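Local coordinates for protein phage terminase large subunit (Thermus phage P7426, PDB 7KS4) that probably drives viral DNA into empty capsids as an ATP-powered packaging motor and cuts the genome as an endonuclease, the chain here being its ATPase domain, at residues Y192-K204 and N209-H223. Numbering follows the deposited sequence.
Sequences YEFFLMGWRGGLK and NSGINQTHPDFESFH. With SO4 (sulfate ion), chain D; SO4 (sulfate ion), chain F.
M197, of helix 190-197, lies alongside F219, at the start of edge strand 219-224, and illustrates how one side chain can serve two rings. With CG anti to its carbonyl carbon (chi1 -72°) and the chain extended beyond, it lays CB and SD over one face of F219, a Met-aromatic contact with SD 4.0 Å from the ring centroid, while CG sits over the centre of the H216 ring. The F219 edge in turn meets the face of F194, an edge-to-face pair with planes at 82°; F194 also meets W164 and W190 edge-to-face. Deeper in, S221 CB rests over the F195 ring, and S221 OG bonds to F195 O at a separation so short that its exact length is doubtful. At G198 the backbones come close, its CA 4.0 Å from that of E220, and S221 N donates to G198 O from above the carbonyl plane.

The loop after the helix is held by polar groups. N213 ND2 reaches W199 O at 3.0 Å, almost straight (175°), on a lone pair and within its own amide plane, and adds a weak bond to L196 O. On the solvent side R200, extended from CG to NE, turns NH1 and NH2 end-on to F219 O, the NH1 bond being 2.8 Å; NE and NH2 also bind a sulfate, probably from the crystallisation liquor, that T215 OG1 holds too. Contact is sparser around L203 and K204, where K204 N donates to S210 OG (2.9 Å), itself also hydrogen-bonded to I207 O.

Strand 219-224 pairs with strand 37-42 at the margin of the P-loop ATPase sheet, and H223 lies about 9 Å, side chain to side chain, from ADP-binding S46. Aromatic packing thus joins helix to edge strand, whereas N213 secures the following loop at W199 O and R200 ties that loop to the strand's start through F219 O.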
loop_
_atom_site.group_PDB
_atom_site.type_symbol
_atom_site.label_atom_id
_atom_site.label_comp_id
_atom_site.label_asym_id
_atom_site.label_seq_id
_atom_site.Cartn_x
_atom_site.Cartn_y
_atom_site.Cartn_z
ATOM N N TYR A 192 6.653 13.702 -3.371
ATOM C CA TYR A 192 7.852 13.827 -4.191
ATOM C C TYR A 192 9.116 13.735 -3.344
ATOM O O TYR A 192 10.081 13.060 -3.721
ATOM C CB TYR A 192 7.807 15.157 -4.944
ATOM C CG TYR A 192 9.136 15.595 -5.498
ATOM C CD1 TYR A 192 9.749 14.892 -6.533
ATOM C CD2 TYR A 192 9.779 16.719 -4.993
ATOM C CE1 TYR A 192 10.977 15.299 -7.044
ATOM C CE2 TYR A 192 10.999 17.132 -5.493
ATOM C CZ TYR A 192 11.592 16.424 -6.521
ATOM O OH TYR A 192 12.806 16.845 -7.011
ATOM N N GLU A 193 9.132 14.423 -2.203
ATOM C CA GLU A 193 10.295 14.375 -1.325
ATOM C C GLU A 193 10.566 12.955 -0.854
ATOM O O GLU A 193 11.706 12.479 -0.909
ATOM C CB GLU A 193 10.080 15.301 -0.135
ATOM C CG GLU A 193 9.842 16.720 -0.565
ATOM C CD GLU A 193 9.422 17.618 0.558
ATOM O OE1 GLU A 193 9.087 17.115 1.657
ATOM O OE2 GLU A 193 9.435 18.840 0.324
ATOM N N PHE A 194 9.527 12.268 -0.372
ATOM C CA PHE A 194 9.701 10.904 0.117
ATOM C C PHE A 194 10.122 9.975 -1.004
ATOM O O PHE A 194 10.955 9.082 -0.802
ATOM C CB PHE A 194 8.412 10.408 0.769
ATOM C CG PHE A 194 8.318 10.723 2.232
ATOM C CD1 PHE A 194 8.706 11.964 2.711
ATOM C CD2 PHE A 194 7.836 9.785 3.128
ATOM C CE1 PHE A 194 8.624 12.261 4.056
ATOM C CE2 PHE A 194 7.750 10.078 4.480
ATOM C CZ PHE A 194 8.143 11.319 4.944
ATOM N N PHE A 195 9.553 10.166 -2.194
ATOM C CA PHE A 195 9.977 9.375 -3.344
ATOM C C PHE A 195 11.476 9.516 -3.570
ATOM O O PHE A 195 12.194 8.522 -3.728
ATOM C CB PHE A 195 9.208 9.804 -4.590
ATOM C CG PHE A 195 9.656 9.100 -5.830
ATOM C CD1 PHE A 195 9.109 7.883 -6.184
ATOM C CD2 PHE A 195 10.656 9.634 -6.621
ATOM C CE1 PHE A 195 9.531 7.224 -7.324
ATOM C CE2 PHE A 195 11.082 8.978 -7.755
ATOM C CZ PHE A 195 10.519 7.769 -8.102
ATOM N N LEU A 196 11.969 10.752 -3.580
ATOM C CA LEU A 196 13.376 10.977 -3.883
ATOM C C LEU A 196 14.284 10.354 -2.829
ATOM O O LEU A 196 15.398 9.924 -3.147
ATOM C CB LEU A 196 13.635 12.478 -3.999
ATOM C CG LEU A 196 14.642 12.940 -5.046
ATOM C CD1 LEU A 196 14.221 12.519 -6.441
ATOM C CD2 LEU A 196 14.814 14.459 -4.976
ATOM N N MET A 197 13.830 10.298 -1.575
ATOM C CA MET A 197 14.642 9.704 -0.514
ATOM C C MET A 197 14.989 8.255 -0.813
ATOM O O MET A 197 15.992 7.741 -0.300
ATOM C CB MET A 197 13.907 9.791 0.824
ATOM C CG MET A 197 13.843 11.195 1.388
ATOM S SD MET A 197 12.763 11.313 2.809
ATOM C CE MET A 197 12.648 13.100 2.937
ATOM N N GLY A 198 14.169 7.575 -1.609
ATOM C CA GLY A 198 14.414 6.183 -1.925
ATOM C C GLY A 198 14.719 5.913 -3.384
ATOM O O GLY A 198 14.758 4.749 -3.795
ATOM N N TRP A 199 14.952 6.951 -4.187
ATOM C CA TRP A 199 15.074 6.763 -5.631
ATOM C C TRP A 199 16.534 6.507 -5.990
ATOM O O TRP A 199 17.379 7.399 -5.872
ATOM C CB TRP A 199 14.532 7.957 -6.408
ATOM C CG TRP A 199 14.736 7.757 -7.879
ATOM C CD1 TRP A 199 15.562 8.470 -8.702
ATOM C CD2 TRP A 199 14.137 6.740 -8.695
ATOM N NE1 TRP A 199 15.501 7.972 -9.981
ATOM C CE2 TRP A 199 14.635 6.908 -10.005
ATOM C CE3 TRP A 199 13.220 5.712 -8.449
ATOM C CZ2 TRP A 199 14.243 6.091 -11.063
ATOM C CZ3 TRP A 199 12.836 4.893 -9.504
ATOM C CH2 TRP A 199 13.349 5.089 -10.792
ATOM N N ARG A 200 16.827 5.289 -6.441
ATOM C CA ARG A 200 18.177 4.912 -6.851
ATOM C C ARG A 200 18.243 4.525 -8.327
ATOM O O ARG A 200 19.235 3.930 -8.764
ATOM C CB ARG A 200 18.689 3.772 -5.968
ATOM C CG ARG A 200 18.715 4.134 -4.504
ATOM C CD ARG A 200 19.239 3.010 -3.633
ATOM N NE ARG A 200 19.267 3.423 -2.233
ATOM C CZ ARG A 200 18.190 3.501 -1.455
ATOM N NH1 ARG A 200 16.994 3.180 -1.935
ATOM N NH2 ARG A 200 18.311 3.902 -0.198
ATOM N N GLY A 201 17.216 4.847 -9.105
ATOM C CA GLY A 201 17.175 4.479 -10.505
ATOM C C GLY A 201 17.829 5.461 -11.455
ATOM O O GLY A 201 17.677 5.320 -12.674
ATOM N N GLY A 202 18.547 6.452 -10.941
ATOM C CA GLY A 202 19.273 7.370 -11.786
ATOM C C GLY A 202 18.387 8.399 -12.469
ATOM O O GLY A 202 17.170 8.479 -12.272
ATOM N N LEU A 203 19.048 9.202 -13.301
ATOM C CA LEU A 203 18.372 10.261 -14.033
ATOM C C LEU A 203 17.207 9.695 -14.834
ATOM O O LEU A 203 17.353 8.700 -15.550
ATOM C CB LEU A 203 19.374 10.958 -14.956
ATOM C CG LEU A 203 18.931 12.181 -15.763
ATOM C CD1 LEU A 203 17.967 13.081 -14.998
ATOM C CD2 LEU A 203 20.168 12.972 -16.194
ATOM N N LYS A 204 16.043 10.324 -14.704
ATOM C CA LYS A 204 14.878 9.923 -15.477
ATOM C C LYS A 204 13.999 11.139 -15.734
ATOM O O LYS A 204 13.752 11.938 -14.827
ATOM C CB LYS A 204 14.083 8.824 -14.760
ATOM C CG LYS A 204 14.443 7.411 -15.240
ATOM C CD LYS A 204 13.509 6.343 -14.686
ATOM C CE LYS A 204 12.051 6.604 -15.057
ATOM N NZ LYS A 204 11.889 6.910 -16.507
ATOM N N ASN A 209 15.619 16.363 -10.269
ATOM C CA ASN A 209 16.709 16.041 -9.354
ATOM C C ASN A 209 17.009 14.550 -9.274
ATOM O O ASN A 209 17.826 14.141 -8.443
ATOM C CB ASN A 209 16.444 16.575 -7.941
ATOM C CG ASN A 209 16.501 18.084 -7.875
ATOM O OD1 ASN A 209 15.610 18.680 -7.095
ATOM N ND2 ASN A 209 17.333 18.705 -8.531
ATOM N N SER A 210 16.386 13.718 -10.108
ATOM C CA SER A 210 16.826 12.332 -10.213
ATOM C C SER A 210 18.234 12.275 -10.797
ATOM O O SER A 210 18.616 13.087 -11.644
ATOM C CB SER A 210 15.867 11.518 -11.085
ATOM O OG SER A 210 15.705 12.097 -12.371
ATOM N N GLY A 211 19.012 11.306 -10.333
ATOM C CA GLY A 211 20.402 11.184 -10.740
ATOM C C GLY A 211 21.389 11.902 -9.845
ATOM O O GLY A 211 22.518 11.436 -9.671
ATOM N N ILE A 212 20.987 13.035 -9.271
ATOM C CA ILE A 212 21.845 13.800 -8.375
ATOM C C ILE A 212 21.313 13.799 -6.949
ATOM O O ILE A 212 21.869 14.487 -6.085
ATOM C CB ILE A 212 22.041 15.240 -8.879
ATOM C CG1 ILE A 212 20.693 15.955 -9.038
ATOM C CG2 ILE A 212 22.820 15.234 -10.187
ATOM C CD1 ILE A 212 20.816 17.462 -9.197
ATOM N N ASN A 213 20.258 13.037 -6.674
ATOM C CA ASN A 213 19.600 13.085 -5.377
ATOM C C ASN A 213 20.298 12.190 -4.364
ATOM O O ASN A 213 20.882 11.162 -4.708
ATOM C CB ASN A 213 18.141 12.642 -5.501
ATOM C CG ASN A 213 18.007 11.204 -5.976
ATOM O OD1 ASN A 213 18.298 10.896 -7.131
ATOM N ND2 ASN A 213 17.559 10.319 -5.086
ATOM N N GLN A 214 20.234 12.599 -3.100
ATOM C CA GLN A 214 20.650 11.729 -2.012
ATOM C C GLN A 214 19.531 10.743 -1.684
ATOM O O GLN A 214 18.383 10.909 -2.100
ATOM C CB GLN A 214 21.020 12.548 -0.773
ATOM C CG GLN A 214 22.393 13.205 -0.852
ATOM C CD GLN A 214 22.369 14.659 -0.430
ATOM O OE1 GLN A 214 21.674 15.481 -1.030
ATOM N NE2 GLN A 214 23.131 14.987 0.607
ATOM N N THR A 215 19.883 9.700 -0.936
ATOM C CA THR A 215 18.913 8.700 -0.512
ATOM C C THR A 215 19.128 8.375 0.958
ATOM O O THR A 215 20.217 8.560 1.508
ATOM C CB THR A 215 18.990 7.412 -1.349
ATOM O OG1 THR A 215 20.322 6.880 -1.318
ATOM C CG2 THR A 215 18.585 7.684 -2.785
ATOM N N HIS A 216 18.052 7.905 1.595
ATOM C CA HIS A 216 18.075 7.433 2.968
ATOM C C HIS A 216 18.022 5.910 2.979
ATOM O O HIS A 216 17.248 5.325 2.218
ATOM C CB HIS A 216 16.890 7.983 3.768
ATOM C CG HIS A 216 16.867 9.477 3.869
ATOM N ND1 HIS A 216 15.993 10.157 4.690
ATOM C CD2 HIS A 216 17.619 10.422 3.255
ATOM C CE1 HIS A 216 16.204 11.457 4.574
ATOM N NE2 HIS A 216 17.184 11.645 3.709
ATOM N N PRO A 217 18.805 5.241 3.831
ATOM C CA PRO A 217 18.878 3.771 3.742
ATOM C C PRO A 217 17.556 3.067 3.997
ATOM O O PRO A 217 17.355 1.956 3.488
ATOM C CB PRO A 217 19.918 3.403 4.815
ATOM C CG PRO A 217 20.628 4.671 5.143
ATOM C CD PRO A 217 19.642 5.764 4.924
ATOM N N ASP A 218 16.657 3.648 4.786
ATOM C CA ASP A 218 15.397 2.972 5.074
ATOM C C ASP A 218 14.338 3.211 4.006
ATOM O O ASP A 218 13.209 2.731 4.160
ATOM C CB ASP A 218 14.857 3.403 6.444
ATOM C CG ASP A 218 14.942 4.906 6.674
ATOM O OD1 ASP A 218 15.778 5.572 6.018
ATOM O OD2 ASP A 218 14.180 5.419 7.528
ATOM N N PHE A 219 14.682 3.912 2.929
ATOM C CA PHE A 219 13.742 4.244 1.870
ATOM C C PHE A 219 14.080 3.482 0.596
ATOM O O PHE A 219 15.251 3.372 0.215
ATOM C CB PHE A 219 13.758 5.744 1.575
ATOM C CG PHE A 219 12.933 6.568 2.525
ATOM C CD1 PHE A 219 13.363 6.803 3.821
ATOM C CD2 PHE A 219 11.745 7.140 2.106
ATOM C CE1 PHE A 219 12.600 7.573 4.691
ATOM C CE2 PHE A 219 10.984 7.909 2.970
ATOM C CZ PHE A 219 11.411 8.124 4.257
ATOM N N GLU A 220 13.050 2.979 -0.076
ATOM C CA GLU A 220 13.211 2.428 -1.416
ATOM C C GLU A 220 12.019 2.860 -2.252
ATOM O O GLU A 220 10.874 2.713 -1.820
ATOM C CB GLU A 220 13.324 0.900 -1.403
ATOM C CG GLU A 220 13.508 0.307 -2.792
ATOM C CD GLU A 220 13.901 -1.152 -2.746
ATOM O OE1 GLU A 220 13.998 -1.703 -1.628
ATOM O OE2 GLU A 220 14.115 -1.745 -3.823
ATOM N N SER A 221 12.289 3.393 -3.442
ATOM C CA SER A 221 11.251 3.967 -4.281
ATOM C C SER A 221 11.125 3.225 -5.604
ATOM O O SER A 221 12.108 2.714 -6.150
ATOM C CB SER A 221 11.524 5.437 -4.555
ATOM O OG SER A 221 11.468 6.174 -3.352
ATOM N N PHE A 222 9.896 3.201 -6.118
ATOM C CA PHE A 222 9.544 2.493 -7.340
ATOM C C PHE A 222 8.775 3.442 -8.244
ATOM O O PHE A 222 7.958 4.238 -7.765
ATOM C CB PHE A 222 8.704 1.259 -7.012
ATOM C CG PHE A 222 9.264 0.448 -5.883
ATOM C CD1 PHE A 222 10.042 -0.668 -6.139
ATOM C CD2 PHE A 222 9.041 0.819 -4.564
ATOM C CE1 PHE A 222 10.572 -1.405 -5.105
ATOM C CE2 PHE A 222 9.567 0.082 -3.533
ATOM C CZ PHE A 222 10.335 -1.033 -3.810
ATOM N N HIS A 223 9.049 3.358 -9.548
ATOM C CA HIS A 223 8.465 4.261 -10.530
ATOM C C HIS A 223 8.043 3.473 -11.762
ATOM O O HIS A 223 8.793 2.619 -12.243
ATOM C CB HIS A 223 9.450 5.359 -10.936
ATOM C CG HIS A 223 8.831 6.417 -11.788
ATOM N ND1 HIS A 223 9.226 6.654 -13.087
ATOM C CD2 HIS A 223 7.821 7.282 -11.537
ATOM C CE1 HIS A 223 8.495 7.632 -13.592
ATOM N NE2 HIS A 223 7.635 8.029 -12.672
HETATM S S SO4 D . 21.799 4.355 0.638
HETATM O O1 SO4 D . 20.639 5.213 0.864
HETATM O O2 SO4 D . 21.605 3.076 1.317
HETATM O O3 SO4 D . 21.972 4.119 -0.793
HETATM O O4 SO4 D . 22.988 5.016 1.170
HETATM S S SO4 F . 16.507 21.340 -10.205
HETATM O O1 SO4 F . 15.162 21.904 -10.281
HETATM O O2 SO4 F . 16.505 19.997 -10.780
HETATM O O3 SO4 F . 17.440 22.180 -10.951
HETATM O O4 SO4 F . 16.928 21.267 -8.809
HETATM O O HOH W 1 14.896 3.106 -6.574
HETATM O O HOH W 2 18.732 8.234 -8.746
#